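Local coordinates for protein lipase (Penicillium expansum, PDB 3G7N) that hydrolyses acylglycerol lipids such as triacylglycerols and tributyrin as a secreted alkaline lipase, releasing free fatty acids, at residues V186-P191 with A236-H241; V190-S195 with C228-G233; A158-P163 with R182-L187. All blocks are in the same frame, centred on the assembly; numbering follows the deposited sequence.

Contact 1 (V186-P191 with A236-H241)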
# COMPACT_ATOMS: atom_id res chain seq x y z
N VAL A 186 8.57 -5.65 12.62
CA VAL A 186 9.83 -6.19 13.10
C VAL A 186 10.25 -7.40 12.29
O VAL A 186 9.44 -8.11 11.72
CB VAL A 186 9.78 -6.56 14.58
CG1 VAL A 186 9.66 -5.31 15.44
CG2 VAL A 186 8.68 -7.58 14.85
N LEU A 187 11.58 -7.57 12.18
CA LEU A 187 12.14 -8.78 11.58
C LEU A 187 11.83 -8.91 10.10
O LEU A 187 11.86 -10.01 9.55
CB LEU A 187 11.72 -10.05 12.34
CG LEU A 187 12.34 -10.20 13.74
CD1 LEU A 187 11.64 -11.32 14.48
CD2 LEU A 187 13.84 -10.46 13.62
N ASP A 188 11.54 -7.78 9.45
CA ASP A 188 11.22 -7.78 8.04
C ASP A 188 12.18 -6.86 7.29
O ASP A 188 12.22 -5.65 7.52
CB ASP A 188 9.78 -7.31 7.79
CG ASP A 188 9.42 -7.29 6.32
OD1 ASP A 188 10.18 -7.86 5.50
OD2 ASP A 188 8.31 -6.80 5.99
N GLY A 189 12.92 -7.43 6.35
CA GLY A 189 13.87 -6.66 5.56
C GLY A 189 13.35 -6.10 4.25
O GLY A 189 14.11 -5.46 3.52
N VAL A 190 12.09 -6.35 3.88
CA VAL A 190 11.62 -5.91 2.57
C VAL A 190 11.64 -4.38 2.39
O VAL A 190 12.09 -3.91 1.34
CB VAL A 190 10.25 -6.53 2.26
CG1 VAL A 190 9.66 -5.90 0.98
CG2 VAL A 190 10.41 -8.04 2.05
N PRO A 191 11.35 -3.60 3.44
CA PRO A 191 11.45 -2.15 3.26
C PRO A 191 12.87 -1.65 3.07
O PRO A 191 13.05 -0.48 2.71
CB PRO A 191 10.85 -1.58 4.55
CG PRO A 191 9.87 -2.64 4.97
CD PRO A 191 10.57 -3.95 4.64
N ALA A 236 15.46 -8.02 2.59
CA ALA A 236 14.54 -8.84 1.81
C ALA A 236 13.66 -9.74 2.68
O ALA A 236 13.31 -9.32 3.79
CB ALA A 236 15.28 -9.65 0.72
N VAL A 237 13.25 -10.90 2.17
CA VAL A 237 12.14 -11.65 2.76
C VAL A 237 12.59 -12.50 3.96
O VAL A 237 13.02 -13.65 3.83
CB VAL A 237 11.40 -12.53 1.74
CG1 VAL A 237 10.22 -13.24 2.41
CG2 VAL A 237 10.87 -11.68 0.58
N THR A 238 12.44 -11.91 5.13
CA THR A 238 12.83 -12.53 6.39
C THR A 238 11.54 -12.78 7.19
O THR A 238 10.45 -12.49 6.71
CB THR A 238 13.79 -11.59 7.12
OG1 THR A 238 13.19 -10.28 7.22
CG2 THR A 238 15.11 -11.44 6.33
N PRO A 239 11.63 -13.45 8.36
CA PRO A 239 10.44 -14.03 8.97
C PRO A 239 9.31 -13.03 9.26
O PRO A 239 8.14 -13.40 9.19
CB PRO A 239 10.99 -14.66 10.25
CG PRO A 239 12.37 -15.12 9.85
CD PRO A 239 12.88 -14.00 8.94
N GLY A 240 9.67 -11.81 9.62
CA GLY A 240 8.65 -10.80 9.94
C GLY A 240 7.84 -10.34 8.74
O GLY A 240 6.85 -9.64 8.91
N HIS A 241 8.25 -10.69 7.52
CA HIS A 241 7.57 -10.15 6.35
C HIS A 241 6.11 -10.58 6.30
O HIS A 241 5.30 -9.92 5.65
CB HIS A 241 8.28 -10.53 5.05
CG HIS A 241 7.73 -9.83 3.85
ND1 HIS A 241 7.60 -8.45 3.79
CD2 HIS A 241 7.21 -10.30 2.69
CE1 HIS A 241 7.07 -8.12 2.62
NE2 HIS A 241 6.84 -9.21 1.92
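The backbone oxygen Leu187 O is gripped by two donors of the 236-241 loop. Thr238 OG1 gives its proton to Leu187 O at 2.7 Å, and Gly240 N donates to the same oxygen at 2.8 Å. The two come from opposite faces of the carbonyl plane. The hydroxyl of Thr238 also accepts a bond from Gly189 N (3.0 Å to OG1), tying two neighbouring peptides of the 186-191 loop. Gly240 has no space for a side chain, because a CB would collide with Val186 O. Its CA instead makes a CA-H...O contact with that oxygen.

Next to these backbone bonds, Asp188 meets His241. His241 ND1 donates to Asp188 OD2 at 2.8 Å in a nearly straight bond (173°). The oxygen lies in the ring plane and is met on its syn side, somewhat out of the carboxylate plane; carboxylate and ring are turned 59° apart. With CG anti to the backbone N (chi1 180°), the Asp188 carboxylate carbon comes close to His241 CA. The other oxygen, OD1, is held by Val190 N at 2.9 Å in an Asx turn, which helps fix the carboxylate's rotation. Val190 CG2 sits over one face of the imidazole, 3.5 Å from the His241 ring centroid, as a CH-pi contact. Through its other ring nitrogen, NE2, His241 is hydrogen-bonded to Ser132 OG. This is the Ser-His-Asp catalytic triad of an alpha/beta-hydrolase lipase.

Contact 2 (V190-S195 with C228-G233)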
# COMPACT_ATOMS: atom_id res chain seq x y z
N VAL A 190 12.09 -6.35 3.88
CA VAL A 190 11.62 -5.91 2.57
C VAL A 190 11.64 -4.38 2.39
O VAL A 190 12.09 -3.91 1.34
CB VAL A 190 10.25 -6.53 2.26
CG1 VAL A 190 9.66 -5.90 0.98
CG2 VAL A 190 10.41 -8.04 2.05
N PRO A 191 11.35 -3.60 3.44
CA PRO A 191 11.45 -2.15 3.26
C PRO A 191 12.87 -1.65 3.07
O PRO A 191 13.05 -0.48 2.71
CB PRO A 191 10.85 -1.58 4.55
CG PRO A 191 9.87 -2.64 4.97
CD PRO A 191 10.57 -3.95 4.64
N ASN A 192 13.86 -2.52 3.30
CA ASN A 192 15.28 -2.14 3.16
C ASN A 192 15.83 -2.51 1.80
O ASN A 192 17.00 -2.22 1.49
CB ASN A 192 16.09 -2.82 4.27
CG ASN A 192 15.69 -2.33 5.63
OD1 ASN A 192 15.29 -1.16 5.79
ND2 ASN A 192 15.77 -3.19 6.63
N MET A 193 15.03 -3.15 0.96
CA MET A 193 15.48 -3.44 -0.39
C MET A 193 15.70 -2.15 -1.16
O MET A 193 14.96 -1.18 -0.97
CB MET A 193 14.47 -4.30 -1.11
CG MET A 193 14.40 -5.70 -0.53
SD MET A 193 13.06 -6.73 -1.16
CE MET A 193 13.71 -7.10 -2.79
N TYR A 194 16.75 -2.14 -1.97
CA TYR A 194 17.00 -1.06 -2.94
C TYR A 194 17.50 0.20 -2.25
O TYR A 194 17.48 1.28 -2.85
CB TYR A 194 15.77 -0.78 -3.85
CG TYR A 194 15.12 -2.03 -4.39
CD1 TYR A 194 15.87 -3.08 -4.92
CD2 TYR A 194 13.72 -2.20 -4.30
CE1 TYR A 194 15.25 -4.22 -5.37
CE2 TYR A 194 13.11 -3.32 -4.81
CZ TYR A 194 13.88 -4.37 -5.25
OH TYR A 194 13.24 -5.47 -5.80
N SER A 195 17.94 0.08 -1.00
CA SER A 195 18.49 1.20 -0.24
C SER A 195 19.98 1.44 -0.46
O SER A 195 20.53 2.43 0.01
CB SER A 195 18.22 1.01 1.26
OG SER A 195 18.82 -0.19 1.72
N CYS A 228 13.32 2.08 13.21
CA CYS A 228 12.26 1.38 12.49
C CYS A 228 12.94 0.43 11.48
O CYS A 228 13.95 -0.20 11.82
CB CYS A 228 11.30 2.37 11.83
SG CYS A 228 10.54 3.49 13.05
N SER A 229 12.35 0.23 10.31
CA SER A 229 12.87 -0.80 9.39
C SER A 229 14.37 -0.61 9.10
O SER A 229 15.12 -1.60 9.03
CB SER A 229 12.04 -0.84 8.09
OG SER A 229 11.94 0.43 7.47
N ALA A 230 14.79 0.62 8.80
CA ALA A 230 16.15 0.84 8.30
C ALA A 230 17.21 0.31 9.25
O ALA A 230 18.31 0.00 8.82
CB ALA A 230 16.38 2.32 8.04
N GLY A 231 16.90 0.28 10.54
CA GLY A 231 17.88 -0.13 11.54
C GLY A 231 17.76 -1.58 11.99
O GLY A 231 18.44 -1.98 12.92
N ASN A 232 16.89 -2.36 11.36
CA ASN A 232 16.55 -3.67 11.92
C ASN A 232 17.47 -4.82 11.55
O ASN A 232 17.28 -5.96 11.99
CB ASN A 232 15.06 -4.02 11.73
CG ASN A 232 14.71 -4.43 10.30
OD1 ASN A 232 15.57 -4.67 9.44
ND2 ASN A 232 13.41 -4.52 10.05
N GLY A 233 18.47 -4.53 10.73
CA GLY A 233 19.48 -5.52 10.38
C GLY A 233 19.03 -6.59 9.40
O GLY A 233 19.75 -7.57 9.16
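The Asn192 side chain leaves the backbone toward the 228-233 loop, and chi1 (-64°) sets CG anti to the carbonyl carbon, where Asn192 CG is 3.5 Å from Ser229 O. On the other segment, Asn232 CG lies between the backbone N and the carbonyl carbon, and Asn232 OD1 is 3.2 Å from Asn192 ND2. The two amide planes are turned 77° against each other.

The bond across the contact runs from Asn192 ND2 to Ser229 O at 3.0 Å, with an angle of 155° at the hydrogen. The acceptor lies in the amide plane of Asn192, but the nitrogen stands well above the carbonyl plane of Ser229. Asn232 N reaches Ser229 O from the opposite face, closing the turn of the 3-10 segment 229-231. Ser229 O is therefore held from both sides.

Beyond the two segments, Asn192 ND2 also donates to Met234 O, and Asn192 OD1 accepts from Arg224 NH1. Asn192 OD1 rests 3.3 Å from Ala230 CA. An alanine in place of Asn192 would probably leave Ser229 O with one grip fewer and Arg224 without this acceptor, and so weaken the tie between the loops.

Beside the amide, Pro191 CB packs on the Ser229 side chain, 3.7 Å from Ser229 OG. That hydroxyl is hydrogen-bonded to Glu207 OE2, and Asn232 OD1 is hydrogen-bonded to Met234 N. At its start, the 228-233 loop is fastened by the Cys228-Cys220 disulfide. The contact joins two 3-10 segments in neighbouring loops through an asparagine side chain hydrogen-bonded to a backbone carbonyl, next to the catalytic aspartate of the alpha/beta-hydrolase fold.

Contact 3 (A158-P163 with R182-L187)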
# COMPACT_ATOMS: atom_id res chain seq x y z
N ALA A 158 0.38 1.45 2.93
CA ALA A 158 1.23 0.42 2.32
C ALA A 158 1.93 -0.35 3.43
O ALA A 158 2.65 0.26 4.24
CB ALA A 158 2.26 1.05 1.39
N LEU A 159 1.72 -1.66 3.50
CA LEU A 159 2.30 -2.47 4.56
C LEU A 159 3.50 -3.26 4.04
O LEU A 159 3.43 -3.91 2.98
CB LEU A 159 1.27 -3.42 5.14
CG LEU A 159 -0.02 -2.73 5.62
CD1 LEU A 159 -1.00 -3.77 6.15
CD2 LEU A 159 0.25 -1.66 6.68
N ASN A 160 4.59 -3.20 4.78
CA ASN A 160 5.76 -4.05 4.52
C ASN A 160 6.28 -3.89 3.09
O ASN A 160 6.64 -4.87 2.43
CB ASN A 160 5.47 -5.54 4.83
CG ASN A 160 5.02 -5.78 6.28
OD1 ASN A 160 4.37 -4.92 6.89
ND2 ASN A 160 5.32 -6.95 6.82
N ALA A 161 6.35 -2.64 2.62
CA ALA A 161 6.63 -2.34 1.22
C ALA A 161 8.07 -1.95 0.96
O ALA A 161 8.68 -1.22 1.74
CB ALA A 161 5.72 -1.24 0.71
N PHE A 162 8.58 -2.37 -0.19
CA PHE A 162 9.84 -1.86 -0.72
C PHE A 162 9.60 -0.53 -1.45
O PHE A 162 8.49 -0.25 -1.90
CB PHE A 162 10.48 -2.90 -1.64
CG PHE A 162 9.57 -3.43 -2.71
CD1 PHE A 162 9.50 -2.81 -3.95
CD2 PHE A 162 8.79 -4.55 -2.50
CE1 PHE A 162 8.71 -3.33 -4.97
CE2 PHE A 162 7.98 -5.07 -3.51
CZ PHE A 162 7.99 -4.49 -4.77
N PRO A 163 10.64 0.32 -1.55
CA PRO A 163 10.51 1.58 -2.29
C PRO A 163 10.55 1.31 -3.79
O PRO A 163 11.04 0.26 -4.21
CB PRO A 163 11.75 2.37 -1.85
CG PRO A 163 12.81 1.26 -1.68
CD PRO A 163 12.02 0.09 -1.08
N ARG A 182 3.42 4.20 5.56
CA ARG A 182 4.13 2.92 5.37
C ARG A 182 4.17 2.19 6.69
O ARG A 182 4.92 2.58 7.59
CB ARG A 182 5.55 3.19 4.87
CG ARG A 182 5.56 3.80 3.50
CD ARG A 182 6.96 3.84 2.90
NE ARG A 182 7.83 4.76 3.64
CZ ARG A 182 8.90 4.40 4.35
NH1 ARG A 182 9.17 3.12 4.62
NH2 ARG A 182 9.68 5.35 4.86
N GLY A 183 3.35 1.16 6.84
CA GLY A 183 3.28 0.43 8.10
C GLY A 183 4.12 -0.82 8.03
O GLY A 183 3.82 -1.73 7.24
N ASN A 184 5.18 -0.88 8.86
CA ASN A 184 6.18 -1.95 8.78
C ASN A 184 6.29 -2.78 10.05
O ASN A 184 5.77 -2.41 11.11
CB ASN A 184 7.52 -1.35 8.37
CG ASN A 184 7.50 -0.87 6.95
OD1 ASN A 184 6.73 -1.40 6.14
ND2 ASN A 184 8.31 0.12 6.63
N ASN A 185 6.92 -3.94 9.90
CA ASN A 185 6.97 -4.92 10.97
C ASN A 185 8.41 -5.27 11.36
O ASN A 185 9.32 -5.29 10.51
CB ASN A 185 6.23 -6.18 10.54
CG ASN A 185 5.88 -7.08 11.71
OD1 ASN A 185 5.28 -6.63 12.67
ND2 ASN A 185 6.17 -8.38 11.58
N VAL A 186 8.57 -5.65 12.62
CA VAL A 186 9.83 -6.19 13.10
C VAL A 186 10.25 -7.40 12.29
O VAL A 186 9.44 -8.11 11.72
CB VAL A 186 9.78 -6.56 14.58
CG1 VAL A 186 9.66 -5.31 15.44
CG2 VAL A 186 8.68 -7.58 14.85
N LEU A 187 11.58 -7.57 12.18
CA LEU A 187 12.14 -8.78 11.58
C LEU A 187 11.83 -8.91 10.10
O LEU A 187 11.86 -10.01 9.55
CB LEU A 187 11.72 -10.05 12.34
CG LEU A 187 12.34 -10.20 13.74
CD1 LEU A 187 11.64 -11.32 14.48
CD2 LEU A 187 13.84 -10.46 13.62
O HOH W 1 5.40 -0.20 4.08
O HOH W 2 7.96 0.67 3.65
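Ala158 O and Gly183 O carry the two backbone bonds of this pairing. Gly183 N donates to Ala158 O at 2.8 Å, and Asn160 N donates to Gly183 O at 3.0 Å. Each acceptor also has a CA-H...O contact, from Arg182 CA and Leu159 CA respectively. Leu159 CD2 lies 3.6 Å from Gly183 O, and a CB on Gly183 would clash with this methyl group. Asn160 ND2 lies 3.9 Å from Asn185 CB. These two side chains run side by side, pointing the same way, with amide planes 13° apart; Asn185 ND2 is hydrogen-bonded to Gly240 O.

Strands 154-159 and 179-185 are parallel neighbours in the central sheet. They are linked through helix 167-175 as a beta-alpha-beta crossover. Past Leu159 the first strand gives way to loop, and side chains and water take over.

Asn184 OD1 receives a weak bond from Asn160 N. Water 1 accepts from Ala161 N and lies within hydrogen-bonding distance of Asn184 OD1 (2.7 Å) and Ala158 O, but has more acceptors in reach than protons. Water 2 accepts from Arg182 NH1 at 2.9 Å and from Asn184 ND2, and may donate to Ala161 O. It lies in the guanidinium plane, at the edge. Farther out, Arg182 NH2 is bonded to Gln223 OE1, and Asn184 ND2 to Glu207 OE2. Asn160 OD1 accepts from Ser244 OG, while Asn160 ND2 donates to Ala243 O.

How the contacts relate
The three contacts form one cluster on the same side of the chain's centre, their own centres 8 to 9 Å apart. Contact 3 lies deepest, in the central sheet. Contacts 1 and 2 lie farther out, in loops after strands 179-185 and 218-219. Along the chain 158-163 comes first, at the start of the beta-alpha-beta unit. The 182-187 segment then runs into 186-191, which overlaps 190-195; 228-233 and 236-241 follow later. Asn232 ND2 of contact 2 bonds to Asp188 O of contact 1. The loop bearing the catalytic aspartate thus follows directly from the sheet and is braced by two parts of the 228-241 region, one bearing the catalytic histidine.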